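Local coordinates for protein ribokinase (Arabidopsis thaliana, PDB 6ILT) that catalyses the magnesium-dependent transfer of a phosphoryl group from ATP to O-5 of ribose, at residues Gly258-Ala263 with Ala283-Leu288; Thr36-Lys41 with Gly294-Met299. All coordinates share one frame; numbering follows the deposited sequence.

The two contacts lie side by side around the active site, their centres about 13 Å apart. Interaction 1 pairs two helices beside the ATP; interaction 2 joins the lid strand 33-39 to the cation-binding loop that follows helix 275-289. They meet directly at two points. D259, the predicted proton acceptor, receives K41 in a salt bridge (OD1 to NZ 2.9 Å), which ties the start of helix 257-270 to the predicted ribose-binding segment G40-N44. At the second, T260 OG1 packs against the methyl CE of M299 at 3.5 Å. T260 follows D259 in sequence and its side chain lies about 7 Å from the sodium ion, which places the cation site close to the predicted catalytic aspartate.

Interaction 1: residues Gly258-Ala263 with Ala283-Leu288; sequences GDTFTA and AAAASL. With ATP (adenosine-5'-triphosphate), chain G.
T260 and F261 of helix 257-270 touch A283, A285 and A286 of helix 275-289 in a nearly antiparallel pair: the segment axes approach to 7.9 Å, with 153° between their directions. The CA atoms of F261 and A286 are 5.1 Å apart, a closeness compatible with the small methyl groups on the second helix. F261 has CG anti to its own backbone N (chi1 -174°), which lays the ring alongside that helix towards A283. There CE2 comes obliquely to A283 N at 3.6 Å. A286 presents its methyl near the plane of the ring, at the edge, and CB of A286 meets CB of F261 at 4.1 Å. The ring also comes close to the nucleotide, its CD2 lying 4.0 Å from the ribose O2' of ATP, while L279 and A282 cover it further along. Cutting F261 back to an alanine would probably leave a gap beside A283 and the ATP O2', and lose the ring that both now touch. T260 fills the neighbouring position: its CG2 methyl lies 3.7 Å from the A285 methyl and touches the carbonyl O of the same residue, whereas OG1 bonds to G256 O. A286 CB reaches ATP O4' at 3.4 Å, making helix 275-289 part of the ribose wall. G258 sits beside the phosphates, where a CB would clash with O1B; this N-terminal turn, G258 included, is consistent with the anion hole of PfkB kinases, and the helix dipole would probably favour the negative charge there. The helices are thus held together by van der Waals packing, with the T260 hydroxyl bonded just ahead of its helix, and the same apolar surface that joins them also borders the ribose of the nucleotide.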
ATOM      1  N   GLY B 258      -2.923  -6.643 -21.803  1.00 32.50           N
ATOM      2  CA  GLY B 258      -2.066  -7.736 -22.217  1.00 34.41           C
ATOM      3  C   GLY B 258      -2.347  -9.036 -21.469  1.00 32.27           C
ATOM      4  O   GLY B 258      -2.328 -10.111 -22.060  1.00 34.58           O
ATOM      5  N   ASP B 259      -2.600  -8.939 -20.167  1.00 30.15           N
ATOM      6  CA  ASP B 259      -2.968 -10.111 -19.353  1.00 32.18           C
ATOM      7  C   ASP B 259      -4.307 -10.735 -19.742  1.00 34.79           C
ATOM      8  O   ASP B 259      -4.433 -11.956 -19.845  1.00 32.16           O
ATOM      9  CB  ASP B 259      -3.008  -9.724 -17.881  1.00 25.57           C
ATOM     10  CG  ASP B 259      -1.644  -9.331 -17.363  1.00 51.13           C
ATOM     11  OD1 ASP B 259      -0.642  -9.921 -17.850  1.00 36.78           O
ATOM     12  OD2 ASP B 259      -1.575  -8.429 -16.490  1.00 45.87           O
ATOM     13  N   THR B 260      -5.312  -9.886 -19.934  1.00 30.54           N
ATOM     14  CA  THR B 260      -6.606 -10.328 -20.438  1.00 26.31           C
ATOM     15  C   THR B 260      -6.423 -11.044 -21.756  1.00 30.56           C
ATOM     16  O   THR B 260      -6.951 -12.139 -21.947  1.00 31.23           O
ATOM     17  CB  THR B 260      -7.557  -9.143 -20.671  1.00 38.25           C
ATOM     18  OG1 THR B 260      -7.623  -8.336 -19.490  1.00 37.83           O
ATOM     19  CG2 THR B 260      -8.945  -9.618 -21.054  1.00 30.51           C
ATOM     20  N   PHE B 261      -5.689 -10.412 -22.677  1.00 36.96           N
ATOM     21  CA  PHE B 261      -5.468 -10.996 -24.011  1.00 31.60           C
ATOM     22  C   PHE B 261      -4.891 -12.419 -23.917  1.00 36.75           C
ATOM     23  O   PHE B 261      -5.386 -13.354 -24.552  1.00 30.51           O
ATOM     24  CB  PHE B 261      -4.521 -10.120 -24.851  1.00 33.37           C
ATOM     25  CG  PHE B 261      -4.380 -10.597 -26.298  1.00 36.16           C
ATOM     26  CD1 PHE B 261      -3.436 -11.552 -26.640  1.00 33.33           C
ATOM     27  CD2 PHE B 261      -5.210 -10.085 -27.302  1.00 35.19           C
ATOM     28  CE1 PHE B 261      -3.306 -11.995 -27.965  1.00 35.93           C
ATOM     29  CE2 PHE B 261      -5.089 -10.519 -28.646  1.00 41.84           C
ATOM     30  CZ  PHE B 261      -4.136 -11.481 -28.970  1.00 35.41           C
ATOM     31  N   THR B 262      -3.851 -12.570 -23.103  1.00 31.40           N
ATOM     32  CA  THR B 262      -3.131 -13.842 -23.008  1.00 32.24           C
ATOM     33  C   THR B 262      -3.980 -14.891 -22.341  1.00 34.51           C
ATOM     34  O   THR B 262      -4.031 -16.017 -22.801  1.00 30.65           O
ATOM     35  CB  THR B 262      -1.800 -13.698 -22.217  1.00 36.06           C
ATOM     36  OG1 THR B 262      -1.005 -12.648 -22.780  1.00 41.29           O
ATOM     37  CG2 THR B 262      -1.005 -14.988 -22.266  1.00 41.82           C
ATOM     38  N   ALA B 263      -4.646 -14.529 -21.246  1.00 28.16           N
ATOM     39  CA  ALA B 263      -5.479 -15.498 -20.533  1.00 29.22           C
ATOM     40  C   ALA B 263      -6.695 -15.896 -21.368  1.00 37.39           C
ATOM     41  O   ALA B 263      -7.057 -17.074 -21.427  1.00 34.32           O
ATOM     42  CB  ALA B 263      -5.909 -14.949 -19.218  1.00 30.90           C
ATOM     43  N   ALA B 283      -8.656 -10.837 -28.766  1.00 31.32           N
ATOM     44  CA  ALA B 283      -8.740  -9.423 -29.142  1.00 28.47           C
ATOM     45  C   ALA B 283     -10.021  -8.755 -28.579  1.00 36.95           C
ATOM     46  O   ALA B 283     -10.005  -7.608 -28.140  1.00 35.23           O
ATOM     47  CB  ALA B 283      -8.686  -9.264 -30.653  1.00 36.25           C
ATOM     48  N   ALA B 284     -11.119  -9.496 -28.602  1.00 30.96           N
ATOM     49  CA  ALA B 284     -12.396  -9.004 -28.119  1.00 31.85           C
ATOM     50  C   ALA B 284     -12.338  -8.794 -26.611  1.00 40.03           C
ATOM     51  O   ALA B 284     -12.761  -7.751 -26.126  1.00 34.71           O
ATOM     52  CB  ALA B 284     -13.512  -9.979 -28.497  1.00 31.29           C
ATOM     53  N   ALA B 285     -11.791  -9.770 -25.875  1.00 32.60           N
ATOM     54  CA  ALA B 285     -11.689  -9.627 -24.428  1.00 34.83           C
ATOM     55  C   ALA B 285     -10.813  -8.439 -24.050  1.00 38.16           C
ATOM     56  O   ALA B 285     -11.151  -7.667 -23.147  1.00 37.33           O
ATOM     57  CB  ALA B 285     -11.154 -10.903 -23.787  1.00 31.26           C
ATOM     58  N   ALA B 286      -9.682  -8.287 -24.728  1.00 26.04           N
ATOM     59  CA  ALA B 286      -8.801  -7.175 -24.415  1.00 31.85           C
ATOM     60  C   ALA B 286      -9.474  -5.843 -24.771  1.00 37.39           C
ATOM     61  O   ALA B 286      -9.279  -4.844 -24.086  1.00 33.04           O
ATOM     62  CB  ALA B 286      -7.474  -7.320 -25.145  1.00 32.50           C
ATOM     63  N   SER B 287     -10.253  -5.834 -25.851  1.00 31.37           N
ATOM     64  CA  SER B 287     -11.007  -4.638 -26.223  1.00 40.55           C
ATOM     65  C   SER B 287     -11.912  -4.166 -25.078  1.00 36.65           C
ATOM     66  O   SER B 287     -11.980  -2.970 -24.785  1.00 37.24           O
ATOM     67  CB  SER B 287     -11.850  -4.887 -27.472  1.00 32.85           C
ATOM     68  OG  SER B 287     -12.300  -3.651 -27.997  1.00 46.02           O
ATOM     69  N   LEU B 288     -12.586  -5.104 -24.416  1.00 33.64           N
ATOM     70  CA  LEU B 288     -13.504  -4.745 -23.321  1.00 38.91           C
ATOM     71  C   LEU B 288     -12.782  -4.245 -22.067  1.00 40.10           C
ATOM     72  O   LEU B 288     -13.193  -3.252 -21.454  1.00 44.60           O
ATOM     73  CB  LEU B 288     -14.387  -5.932 -22.968  1.00 31.67           C
ATOM     74  CG  LEU B 288     -15.367  -6.249 -24.099  1.00 38.99           C
ATOM     75  CD1 LEU B 288     -16.153  -7.531 -23.807  1.00 32.90           C
ATOM     76  CD2 LEU B 288     -16.294  -5.054 -24.286  1.00 38.61           C
TER
HETATM   77  PG  ATP G 401       0.525  -4.586 -20.675  1.00 69.21           P
HETATM   78  O1G ATP G 401       1.309  -5.718 -20.188  1.00 61.20           O
HETATM   79  O2G ATP G 401       1.279  -3.322 -20.710  1.00 75.54           O
HETATM   80  O3G ATP G 401      -0.772  -4.456 -20.005  1.00 63.71           O
HETATM   81  PB  ATP G 401       0.965  -5.479 -23.384  1.00 61.54           P
HETATM   82  O1B ATP G 401       1.522  -6.788 -23.033  1.00 55.91           O
HETATM   83  O2B ATP G 401       1.840  -4.419 -23.865  1.00 61.58           O
HETATM   84  O3B ATP G 401       0.151  -4.886 -22.169  1.00 60.22           O
HETATM   85  PA  ATP G 401      -0.550  -4.828 -25.741  1.00 55.05           P
HETATM   86  O1A ATP G 401       0.075  -5.474 -26.908  1.00 50.16           O
HETATM   87  O2A ATP G 401      -0.241  -3.407 -25.535  1.00 55.19           O
HETATM   88  O3A ATP G 401      -0.198  -5.655 -24.442  1.00 54.02           O
HETATM   89  O5' ATP G 401      -2.114  -5.005 -25.789  1.00 57.62           O
HETATM   90  C5' ATP G 401      -2.650  -6.323 -25.832  1.00 46.26           C
HETATM   91  C4' ATP G 401      -3.885  -6.327 -26.691  1.00 46.28           C
HETATM   92  O4' ATP G 401      -4.847  -5.413 -26.131  1.00 49.59           O
HETATM   93  C3' ATP G 401      -3.717  -5.831 -28.125  1.00 47.69           C
HETATM   94  O3' ATP G 401      -3.259  -6.862 -28.980  1.00 46.74           O
HETATM   95  C2' ATP G 401      -5.155  -5.462 -28.480  1.00 48.41           C
HETATM   96  O2' ATP G 401      -5.883  -6.549 -28.998  1.00 42.42           O
HETATM   97  C1' ATP G 401      -5.691  -4.938 -27.150  1.00 48.35           C
HETATM   98  N9  ATP G 401      -5.679  -3.506 -27.131  1.00 49.69           N
HETATM   99  C8  ATP G 401      -4.696  -2.694 -26.702  1.00 50.19           C
HETATM  100  N7  ATP G 401      -4.968  -1.428 -26.864  1.00 47.79           N
HETATM  101  C5  ATP G 401      -6.214  -1.421 -27.458  1.00 47.90           C
HETATM  102  C6  ATP G 401      -7.054  -0.391 -27.898  1.00 48.46           C
HETATM  103  N6  ATP G 401      -6.739   0.892 -27.829  1.00 59.02           N
HETATM  104  N1  ATP G 401      -8.224  -0.747 -28.460  1.00 52.03           N
HETATM  105  C2  ATP G 401      -8.529  -2.042 -28.548  1.00 45.90           C
HETATM  106  N3  ATP G 401      -7.820  -3.091 -28.168  1.00 39.13           N
HETATM  107  C4  ATP G 401      -6.660  -2.703 -27.630  1.00 52.47           C

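Interaction 2: residues Thr36-Lys41 with Gly294-Met299; sequences TLAGGK and GAIPSM. With NA (sodium ion), chain J.
L37 and A38 pack against G294, I296 and P297 where the lid sheet of the PfkB ribokinase fold meets the monovalent-cation loop. Within this chain, strand 33-39 is an outer strand of that sheet, bonded through its backbone to D14 and N12 on the next strand. I296 does most of the reaching. Its CG1 stands beside the backbone N (chi1 -68°) and the chain then runs on extended (chi2 177°), which carries CD1 to the strand, 3.4 Å from A38 O and 4.3 Å from A38 CB. N44 and A47 of helix 41-51 pack on the same isoleucine. L37 uses a single branch: CD2 lies 4.1 Å from G294 CA and 4.3 Å from P297 CG, so the leucine covers both the glycine and one corner of the proline ring. A CB on G294 would come tight against this CD2, and the positive phi of 97° independently favours glycine. The far side of the contact holds a sodium ion in the predicted potassium site, which the carbonyls of D253, T255, C289 and V292 complete. Within the loop, S298 N bonds to A295 O, closing a turn, and S298 holds its OG between its own backbone N and carbonyl carbon. Both loop ligands thereby reach the metal: G294 O at 2.6 Å and S298 OG at 2.9 Å from the sodium.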
ATOM      1  N   THR B  36      -5.152   1.518  -4.089  1.00 45.25           N
ATOM      2  CA  THR B  36      -4.463   0.262  -4.007  1.00 44.31           C
ATOM      3  C   THR B  36      -5.346  -0.794  -4.625  1.00 48.68           C
ATOM      4  O   THR B  36      -6.512  -0.898  -4.270  1.00 51.26           O
ATOM      5  CB  THR B  36      -4.143  -0.111  -2.576  1.00 40.66           C
ATOM      6  OG1 THR B  36      -3.069   0.713  -2.128  1.00 50.07           O
ATOM      7  CG2 THR B  36      -3.700  -1.570  -2.504  1.00 37.72           C
ATOM      8  N   LEU B  37      -4.807  -1.556  -5.571  1.00 51.70           N
ATOM      9  CA  LEU B  37      -5.594  -2.606  -6.218  1.00 44.40           C
ATOM     10  C   LEU B  37      -4.883  -3.953  -6.207  1.00 41.69           C
ATOM     11  O   LEU B  37      -3.648  -4.020  -6.244  1.00 36.92           O
ATOM     12  CB  LEU B  37      -5.916  -2.210  -7.655  1.00 42.92           C
ATOM     13  CG  LEU B  37      -7.085  -1.238  -7.827  1.00 60.07           C
ATOM     14  CD1 LEU B  37      -6.663   0.187  -7.513  1.00 63.15           C
ATOM     15  CD2 LEU B  37      -7.671  -1.343  -9.229  1.00 62.01           C
ATOM     16  N   ALA B  38      -5.666  -5.020  -6.135  1.00 35.43           N
ATOM     17  CA  ALA B  38      -5.148  -6.353  -6.383  1.00 44.56           C
ATOM     18  C   ALA B  38      -4.707  -6.460  -7.844  1.00 44.32           C
ATOM     19  O   ALA B  38      -5.497  -6.222  -8.761  1.00 40.42           O
ATOM     20  CB  ALA B  38      -6.195  -7.402  -6.066  1.00 39.35           C
ATOM     21  N   GLY B  39      -3.448  -6.815  -8.052  1.00 33.20           N
ATOM     22  CA  GLY B  39      -2.936  -7.076  -9.388  1.00 34.92           C
ATOM     23  C   GLY B  39      -1.770  -8.047  -9.388  1.00 39.14           C
ATOM     24  O   GLY B  39      -1.716  -8.986  -8.593  1.00 31.79           O
ATOM     25  N   GLY B  40      -0.804  -7.799 -10.259  1.00 37.51           N
ATOM     26  CA  GLY B  40       0.207  -8.801 -10.537  1.00 39.79           C
ATOM     27  C   GLY B  40      -0.263  -9.615 -11.729  1.00 40.01           C
ATOM     28  O   GLY B  40      -1.446  -9.983 -11.831  1.00 34.16           O
ATOM     29  N   LYS B  41       0.663  -9.894 -12.639  1.00 31.86           N
ATOM     30  CA  LYS B  41       0.316 -10.542 -13.895  1.00 37.72           C
ATOM     31  C   LYS B  41      -0.333 -11.901 -13.671  1.00 31.66           C
ATOM     32  O   LYS B  41      -1.265 -12.252 -14.385  1.00 30.39           O
ATOM     33  CB  LYS B  41       1.556 -10.673 -14.779  1.00 37.58           C
ATOM     34  CG  LYS B  41       2.325  -9.355 -14.915  1.00 45.06           C
ATOM     35  CD  LYS B  41       2.147  -8.684 -16.259  1.00 65.52           C
ATOM     36  CE  LYS B  41       2.876  -9.448 -17.346  1.00 58.85           C
ATOM     37  NZ  LYS B  41       2.144  -9.397 -18.655  1.00 53.34           N
ATOM     38  N   GLY B 294      -8.842   0.006 -14.030  1.00 49.15           N
ATOM     39  CA  GLY B 294      -8.384  -1.137 -13.255  1.00 42.98           C
ATOM     40  C   GLY B 294      -8.103  -2.319 -14.175  1.00 56.31           C
ATOM     41  O   GLY B 294      -8.550  -2.346 -15.328  1.00 53.05           O
ATOM     42  N   ALA B 295      -7.359  -3.297 -13.675  1.00 52.58           N
ATOM     43  CA  ALA B 295      -7.125  -4.516 -14.434  1.00 40.57           C
ATOM     44  C   ALA B 295      -8.211  -5.522 -14.116  1.00 41.31           C
ATOM     45  O   ALA B 295      -9.113  -5.750 -14.916  1.00 54.52           O
ATOM     46  CB  ALA B 295      -5.753  -5.092 -14.132  1.00 45.11           C
ATOM     47  N   ILE B 296      -8.125  -6.127 -12.941  1.00 42.66           N
ATOM     48  CA  ILE B 296      -9.100  -7.133 -12.545  1.00 47.60           C
ATOM     49  C   ILE B 296     -10.555  -6.620 -12.587  1.00 54.72           C
ATOM     50  O   ILE B 296     -11.450  -7.347 -13.010  1.00 61.47           O
ATOM     51  CB  ILE B 296      -8.750  -7.687 -11.149  1.00 31.86           C
ATOM     52  CG1 ILE B 296      -7.456  -8.498 -11.271  1.00 38.88           C
ATOM     53  CG2 ILE B 296      -9.910  -8.498 -10.591  1.00 36.23           C
ATOM     54  CD1 ILE B 296      -6.912  -9.065  -9.983  1.00 40.18           C
ATOM     55  N   PRO B 297     -10.802  -5.368 -12.172  1.00 56.26           N
ATOM     56  CA  PRO B 297     -12.185  -4.887 -12.316  1.00 49.06           C
ATOM     57  C   PRO B 297     -12.698  -4.773 -13.758  1.00 53.49           C
ATOM     58  O   PRO B 297     -13.900  -4.921 -13.977  1.00 49.05           O
ATOM     59  CB  PRO B 297     -12.130  -3.500 -11.671  1.00 50.02           C
ATOM     60  CG  PRO B 297     -11.052  -3.626 -10.641  1.00 51.20           C
ATOM     61  CD  PRO B 297     -10.006  -4.472 -11.309  1.00 53.70           C
ATOM     62  N   SER B 298     -11.823  -4.526 -14.728  1.00 44.93           N
ATOM     63  CA  SER B 298     -12.294  -4.374 -16.100  1.00 54.91           C
ATOM     64  C   SER B 298     -12.506  -5.700 -16.850  1.00 54.29           C
ATOM     65  O   SER B 298     -12.927  -5.686 -18.008  1.00 55.48           O
ATOM     66  CB  SER B 298     -11.324  -3.482 -16.891  1.00 59.98           C
ATOM     67  OG  SER B 298     -10.087  -4.121 -17.145  1.00 55.47           O
ATOM     68  N   MET B 299     -12.243  -6.841 -16.211  1.00 56.25           N
ATOM     69  CA  MET B 299     -12.229  -8.103 -16.967  1.00 55.95           C
ATOM     70  C   MET B 299     -13.621  -8.597 -17.337  1.00 48.58           C
ATOM     71  O   MET B 299     -14.489  -8.768 -16.490  1.00 47.54           O
ATOM     72  CB  MET B 299     -11.468  -9.191 -16.215  1.00 45.92           C
ATOM     73  CG  MET B 299     -10.063  -9.373 -16.772  1.00 46.44           C
ATOM     74  SD  MET B 299      -8.910  -9.620 -15.437  1.00 55.60           S
ATOM     75  CE  MET B 299      -7.463  -8.713 -16.009  1.00 43.39           C
TER
HETATM   76 NA    NA J 404      -8.473  -1.845 -17.925  1.00 33.48          NA